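Local coordinates for protein putative tetrapyrrole (Corrin/porphyrin) methylase (PDB 3FFY) that probably methylates the 2'-hydroxyl of a cytidine ribose in 16S rRNA with S-adenosyl-L-methionine as methyl donor, and is represented here by its C-terminal part, at residues R70-R76 and E105-A111; L26-R32 and R54-T58. All blocks are in the same frame, centred on the assembly; numbering follows the deposited sequence.

Contact 1. Residues R70-R76 and E105-A111; sequences RQVSVSR and EIVIVLA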
loop_
_atom_site.group_PDB
_atom_site.type_symbol
_atom_site.label_atom_id
_atom_site.label_comp_id
_atom_site.label_asym_id
_atom_site.label_seq_id
_atom_site.Cartn_x
_atom_site.Cartn_y
_atom_site.Cartn_z
ATOM N N ARG A 70 -4.256 3.369 -18.057
ATOM C CA ARG A 70 -5.078 3.618 -16.861
ATOM C C ARG A 70 -4.401 3.062 -15.633
ATOM O O ARG A 70 -3.947 1.908 -15.615
ATOM C CB ARG A 70 -6.452 2.997 -16.978
ATOM C CG ARG A 70 -7.471 3.403 -15.876
ATOM C CD ARG A 70 -7.944 4.887 -16.007
ATOM N NE ARG A 70 -8.796 5.142 -17.153
ATOM C CZ ARG A 70 -10.118 4.912 -17.229
ATOM N NH1 ARG A 70 -10.750 5.183 -18.367
ATOM N NH2 ARG A 70 -10.818 4.411 -16.211
ATOM N N GLN A 71 -4.370 3.884 -14.590
ATOM C CA GLN A 71 -3.804 3.488 -13.321
ATOM C C GLN A 71 -4.651 2.450 -12.616
ATOM O O GLN A 71 -5.890 2.493 -12.632
ATOM C CB GLN A 71 -3.554 4.710 -12.427
ATOM C CG GLN A 71 -2.426 5.620 -12.891
ATOM C CD GLN A 71 -1.035 4.943 -12.792
ATOM O OE1 GLN A 71 -0.731 4.266 -11.806
ATOM N NE2 GLN A 71 -0.190 5.155 -13.793
ATOM N N VAL A 72 -3.949 1.476 -12.016
ATOM C CA VAL A 72 -4.558 0.378 -11.345
ATOM C C VAL A 72 -3.664 -0.079 -10.207
ATOM O O VAL A 72 -2.427 0.192 -10.198
ATOM C CB VAL A 72 -4.752 -0.781 -12.335
ATOM C CG1 VAL A 72 -3.360 -1.263 -12.908
ATOM C CG2 VAL A 72 -5.609 -1.928 -11.739
ATOM N N SER A 73 -4.275 -0.755 -9.234
ATOM C CA SER A 73 -3.574 -1.296 -8.057
ATOM C C SER A 73 -4.174 -2.673 -7.824
ATOM O O SER A 73 -5.407 -2.788 -7.713
ATOM C CB SER A 73 -3.873 -0.441 -6.814
ATOM O OG SER A 73 -2.993 -0.749 -5.748
ATOM N N VAL A 74 -3.328 -3.687 -7.685
ATOM C CA VAL A 74 -3.808 -5.011 -7.365
ATOM C C VAL A 74 -3.198 -5.405 -6.021
ATOM O O VAL A 74 -1.968 -5.281 -5.802
ATOM C CB VAL A 74 -3.518 -6.013 -8.506
ATOM C CG1 VAL A 74 -3.753 -7.467 -8.009
ATOM C CG2 VAL A 74 -4.349 -5.620 -9.783
ATOM N N SER A 75 -4.073 -5.791 -5.108
ATOM C CA SER A 75 -3.693 -6.016 -3.740
ATOM C C SER A 75 -4.163 -7.360 -3.202
ATOM O O SER A 75 -5.271 -7.874 -3.490
ATOM C CB SER A 75 -4.245 -4.919 -2.802
ATOM O OG SER A 75 -3.668 -3.673 -3.104
ATOM N N ARG A 76 -3.320 -7.873 -2.329
ATOM C CA ARG A 76 -3.627 -9.071 -1.628
ATOM C C ARG A 76 -3.491 -8.815 -0.150
ATOM O O ARG A 76 -2.507 -8.230 0.329
ATOM C CB ARG A 76 -2.668 -10.146 -2.106
ATOM C CG ARG A 76 -3.015 -11.498 -1.570
ATOM C CD ARG A 76 -1.987 -12.467 -1.970
ATOM N NE ARG A 76 -1.787 -13.379 -0.861
ATOM C CZ ARG A 76 -0.617 -13.614 -0.279
ATOM N NH1 ARG A 76 0.491 -13.014 -0.716
ATOM N NH2 ARG A 76 -0.551 -14.469 0.738
ATOM N N GLU A 105 -6.852 -14.653 -3.678
ATOM C CA GLU A 105 -7.873 -13.714 -4.049
ATOM C C GLU A 105 -7.292 -12.294 -3.927
ATOM O O GLU A 105 -6.594 -11.955 -2.954
ATOM C CB GLU A 105 -9.130 -13.854 -3.184
ATOM C CG GLU A 105 -10.369 -13.143 -3.807
ATOM C CD GLU A 105 -10.930 -13.859 -5.042
ATOM O OE1 GLU A 105 -10.478 -15.006 -5.397
ATOM O OE2 GLU A 105 -11.839 -13.240 -5.664
ATOM N N ILE A 106 -7.549 -11.491 -4.953
ATOM C CA ILE A 106 -7.053 -10.131 -4.971
ATOM C C ILE A 106 -8.199 -9.146 -5.113
ATOM O O ILE A 106 -9.327 -9.518 -5.414
ATOM C CB ILE A 106 -5.981 -9.924 -6.069
ATOM C CG1 ILE A 106 -6.481 -10.382 -7.455
ATOM C CG2 ILE A 106 -4.700 -10.714 -5.688
ATOM C CD1 ILE A 106 -6.091 -11.903 -7.789
ATOM N N VAL A 107 -7.856 -7.896 -4.861
ATOM C CA VAL A 107 -8.700 -6.748 -5.041
ATOM C C VAL A 107 -7.999 -5.933 -6.120
ATOM O O VAL A 107 -6.753 -5.748 -6.099
ATOM C CB VAL A 107 -8.799 -5.867 -3.722
ATOM C CG1 VAL A 107 -9.729 -4.652 -3.913
ATOM C CG2 VAL A 107 -9.179 -6.717 -2.497
ATOM N N ILE A 108 -8.799 -5.474 -7.097
ATOM C CA ILE A 108 -8.359 -4.578 -8.108
ATOM C C ILE A 108 -8.989 -3.222 -7.844
ATOM O O ILE A 108 -10.227 -3.105 -7.742
ATOM C CB ILE A 108 -8.755 -5.055 -9.550
ATOM C CG1 ILE A 108 -8.332 -6.512 -9.747
ATOM C CG2 ILE A 108 -8.148 -4.077 -10.625
ATOM C CD1 ILE A 108 -8.887 -7.216 -11.051
ATOM N N VAL A 109 -8.130 -2.207 -7.725
ATOM C CA VAL A 109 -8.575 -0.808 -7.589
ATOM C C VAL A 109 -8.149 -0.088 -8.848
ATOM O O VAL A 109 -6.948 0.079 -9.112
ATOM C CB VAL A 109 -7.993 -0.122 -6.343
ATOM C CG1 VAL A 109 -8.576 1.348 -6.162
ATOM C CG2 VAL A 109 -8.317 -0.976 -5.140
ATOM N N LEU A 110 -9.147 0.274 -9.657
ATOM C CA LEU A 110 -8.977 0.845 -10.984
ATOM C C LEU A 110 -9.369 2.333 -10.958
ATOM O O LEU A 110 -10.452 2.706 -10.527
ATOM C CB LEU A 110 -9.905 0.115 -11.976
ATOM C CG LEU A 110 -9.798 0.486 -13.478
ATOM C CD1 LEU A 110 -8.378 0.170 -14.125
ATOM C CD2 LEU A 110 -10.995 -0.149 -14.269
ATOM N N ALA A 111 -8.474 3.157 -11.455
ATOM C CA ALA A 111 -8.705 4.596 -11.616
ATOM C C ALA A 111 -9.851 4.826 -12.580
ATOM O O ALA A 111 -10.012 4.101 -13.589
ATOM C CB ALA A 111 -7.389 5.313 -12.104
#
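Two strands far apart in sequence can become neighbours in a sheet, and 70-76 with 105-111 is a clear antiparallel case: the strand axes come within 4.7 Å and run at 160° to each other. E105 leads in, exposed, with its CA-to-CB bond pointing away from the partner. I106 then brings its CA 3.2 Å from S75 O in a CA-H...O contact, while its CB lies 3.8 Å from V74 CG1. V107 forms a hydrogen-bonded pair with S75, V107 N to S75 O and S75 N to V107 O both at 2.9 Å; its side chain shares a face with V109, S73 and S75, against which A9 of helix 6-12 packs, and S75 OG is hydrogen-bonded to T85 OG1 of strand 82-87. At I108 the chain turns its side chain to the other face, where CG2 meets V72 CG2 at 3.5 Å and CG1 lies 4.1 Å from V74 CG2, under L55 of helix 55-66. V109 repeats the hydrogen-bonded pattern with S73, V109 N to S73 O and S73 N to V109 O each 2.8 Å. L110 returns to the face of I108, its CD1 4.2 Å from V72 CB and 3.8 Å from R70 CG. A111 closes the strand pairing: its N donates to Q71 O at 2.9 Å, and its O accepts from R70 NH2 at 2.8 Å, near the guanidinium plane. Main-chain hydrogen bonds thus fix the register; in this C-terminal part of the methylase, valines with small serines face helix 6-12, while V72, V74, I108 and L110 make an apolar surface for helix 55-66.

Contact 2. Residues L26-R32 and R54-T58; sequences LPQKKGR and RLLKT. With SO4 (sulfate ion), chain B.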
loop_
_atom_site.group_PDB
_atom_site.type_symbol
_atom_site.label_atom_id
_atom_site.label_comp_id
_atom_site.label_asym_id
_atom_site.label_seq_id
_atom_site.Cartn_x
_atom_site.Cartn_y
_atom_site.Cartn_z
ATOM N N LEU A 26 -16.619 -9.462 -11.602
ATOM C CA LEU A 26 -17.149 -9.389 -12.961
ATOM C C LEU A 26 -17.903 -10.650 -13.312
ATOM O O LEU A 26 -17.588 -11.762 -12.839
ATOM C CB LEU A 26 -16.022 -9.249 -13.953
ATOM C CG LEU A 26 -15.441 -7.880 -14.219
ATOM C CD1 LEU A 26 -14.067 -8.150 -14.855
ATOM C CD2 LEU A 26 -16.333 -7.128 -15.211
ATOM N N PRO A 27 -18.918 -10.502 -14.140
ATOM C CA PRO A 27 -19.512 -11.671 -14.716
ATOM C C PRO A 27 -18.453 -12.472 -15.454
ATOM O O PRO A 27 -17.610 -11.890 -16.127
ATOM C CB PRO A 27 -20.515 -11.090 -15.701
ATOM C CG PRO A 27 -20.833 -9.742 -15.173
ATOM C CD PRO A 27 -19.571 -9.259 -14.566
ATOM N N GLN A 28 -18.481 -13.791 -15.305
ATOM C CA GLN A 28 -17.498 -14.657 -15.951
ATOM C C GLN A 28 -17.786 -14.809 -17.426
ATOM O O GLN A 28 -16.860 -14.999 -18.225
ATOM C CB GLN A 28 -17.485 -16.052 -15.304
ATOM C CG GLN A 28 -16.847 -16.088 -13.927
ATOM C CD GLN A 28 -15.320 -15.918 -13.978
ATOM O OE1 GLN A 28 -14.606 -16.836 -14.420
ATOM N NE2 GLN A 28 -14.811 -14.752 -13.513
ATOM N N LYS A 29 -19.076 -14.759 -17.777
ATOM C CA LYS A 29 -19.529 -15.023 -19.147
ATOM C C LYS A 29 -20.679 -14.064 -19.496
ATOM O O LYS A 29 -20.463 -12.859 -19.657
ATOM C CB LYS A 29 -19.921 -16.513 -19.325
ATOM C CG LYS A 29 -18.782 -17.562 -19.051
ATOM C CD LYS A 29 -19.324 -18.987 -18.626
ATOM C CE LYS A 29 -18.743 -19.486 -17.244
ATOM N NZ LYS A 29 -19.553 -19.119 -15.994
ATOM N N LYS A 30 -21.902 -14.575 -19.602
ATOM C CA LYS A 30 -23.043 -13.709 -19.881
ATOM C C LYS A 30 -23.007 -12.459 -18.984
ATOM O O LYS A 30 -22.752 -12.556 -17.773
ATOM C CB LYS A 30 -24.373 -14.488 -19.738
ATOM C CG LYS A 30 -25.212 -14.575 -21.038
ATOM C CD LYS A 30 -26.449 -13.612 -21.048
ATOM C CE LYS A 30 -26.201 -12.288 -20.234
ATOM N NZ LYS A 30 -26.977 -11.070 -20.668
ATOM N N GLY A 31 -23.202 -11.295 -19.608
ATOM C CA GLY A 31 -23.259 -10.016 -18.910
ATOM C C GLY A 31 -21.916 -9.317 -18.747
ATOM O O GLY A 31 -21.882 -8.176 -18.308
ATOM N N ARG A 32 -20.814 -9.979 -19.107
ATOM C CA ARG A 32 -19.462 -9.459 -18.810
ATOM C C ARG A 32 -19.034 -8.296 -19.667
ATOM O O ARG A 32 -18.560 -7.286 -19.145
ATOM C CB ARG A 32 -18.441 -10.555 -18.976
ATOM C CG ARG A 32 -17.032 -10.116 -18.670
ATOM C CD ARG A 32 -16.119 -11.270 -18.965
ATOM N NE ARG A 32 -14.751 -10.974 -18.595
ATOM C CZ ARG A 32 -14.195 -11.195 -17.411
ATOM N NH1 ARG A 32 -14.874 -11.726 -16.418
ATOM N NH2 ARG A 32 -12.914 -10.877 -17.230
ATOM N N ARG A 54 -7.876 -15.781 -12.963
ATOM C CA ARG A 54 -8.637 -14.929 -13.882
ATOM C C ARG A 54 -8.058 -13.537 -13.974
ATOM O O ARG A 54 -8.454 -12.762 -14.833
ATOM C CB ARG A 54 -10.103 -14.798 -13.444
ATOM C CG ARG A 54 -11.067 -15.770 -14.121
ATOM C CD ARG A 54 -11.400 -16.959 -13.266
ATOM N NE ARG A 54 -12.627 -16.742 -12.483
ATOM C CZ ARG A 54 -13.326 -17.707 -11.875
ATOM N NH1 ARG A 54 -12.939 -18.984 -11.940
ATOM N NH2 ARG A 54 -14.426 -17.387 -11.198
ATOM N N LEU A 55 -7.109 -13.195 -13.102
ATOM C CA LEU A 55 -6.637 -11.803 -13.056
ATOM C C LEU A 55 -6.096 -11.264 -14.375
ATOM O O LEU A 55 -6.443 -10.154 -14.776
ATOM C CB LEU A 55 -5.578 -11.605 -11.957
ATOM C CG LEU A 55 -5.042 -10.164 -11.767
ATOM C CD1 LEU A 55 -6.190 -9.154 -11.417
ATOM C CD2 LEU A 55 -3.925 -10.175 -10.745
ATOM N N LEU A 56 -5.254 -12.041 -15.062
ATOM C CA LEU A 56 -4.575 -11.530 -16.244
ATOM C C LEU A 56 -5.599 -11.202 -17.317
ATOM O O LEU A 56 -5.523 -10.145 -17.916
ATOM C CB LEU A 56 -3.574 -12.541 -16.810
ATOM C CG LEU A 56 -2.208 -12.105 -17.393
ATOM C CD1 LEU A 56 -1.863 -12.996 -18.600
ATOM C CD2 LEU A 56 -2.035 -10.636 -17.668
ATOM N N LYS A 57 -6.547 -12.100 -17.555
ATOM C CA LYS A 57 -7.656 -11.830 -18.508
ATOM C C LYS A 57 -8.388 -10.534 -18.160
ATOM O O LYS A 57 -8.558 -9.667 -19.022
ATOM C CB LYS A 57 -8.677 -12.987 -18.522
ATOM C CG LYS A 57 -9.849 -12.827 -19.541
ATOM C CD LYS A 57 -10.905 -13.957 -19.438
ATOM C CE LYS A 57 -12.275 -13.517 -20.059
ATOM N NZ LYS A 57 -13.224 -14.649 -20.246
ATOM N N THR A 58 -8.803 -10.417 -16.898
ATOM C CA THR A 58 -9.511 -9.214 -16.448
ATOM C C THR A 58 -8.673 -7.936 -16.716
ATOM O O THR A 58 -9.194 -6.937 -17.233
ATOM C CB THR A 58 -9.934 -9.323 -14.966
ATOM O OG1 THR A 58 -10.989 -10.283 -14.876
ATOM C CG2 THR A 58 -10.427 -7.981 -14.449
HETATM S S SO4 B . -22.289 -10.113 -22.762
HETATM O O1 SO4 B . -20.863 -10.472 -22.319
HETATM O O2 SO4 B . -23.295 -11.103 -22.181
HETATM O O3 SO4 B . -22.224 -9.807 -24.235
HETATM O O4 SO4 B . -22.709 -8.745 -22.198
#
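Polar links dominate where the loop 26-32 meets the start of helix 55-66. The extended R32 side chain spans the gap: NH2 donates to T58 OG1 at 3.1 Å, and NH1 turns back to P27 O at 2.8 Å, tying the loop to itself and to the helix. The aliphatic end of K57 lies over one face of the R32 guanidinium, CE 3.8 Å from R32 NE; this brings like charges together, K57 NZ 4.3 Å from R32 NE. Apolar packing is confined to L26 CD1 against T58 CG2, at 3.7 Å. In the type II turn from K29 to R32, G31, whose positive phi suits the third position, is also the N-cap of helix 32-38 and presents its N to sulfate O2 at 2.6 Å; M33 and T34 also bind this ion, probably from the crystallisation liquor, through their backbone nitrogens. R32 NE reaches Q61 and T58 OG1 meets E50, so the contact joins helices 32-38 and 55-66 beside the end of strand 45-50.

How the contacts relate
The pair illustrates how chemistry follows depth in an alpha/beta fold. Contact 1 lies near the centre of the chain and is mostly buried; contact 2, about 15 Å away between centres, is partly exposed and covers less than half as much surface. Backbone hydrogen bonding between strands organises the former, arginine side-chain bonding the latter. They nevertheless meet on one face of the sheet: I108 CD1 lies 3.3 Å from L55 CD1 and 3.8 Å from T58 CG2, and V74 CG1 is 3.9 Å from L55 CD2. Helix 55-66 serves both: L55 faces the sheet of contact 1, K57 faces the loop, and T58 divides its methyl and hydroxyl between apolar packing and hydrogen bonds.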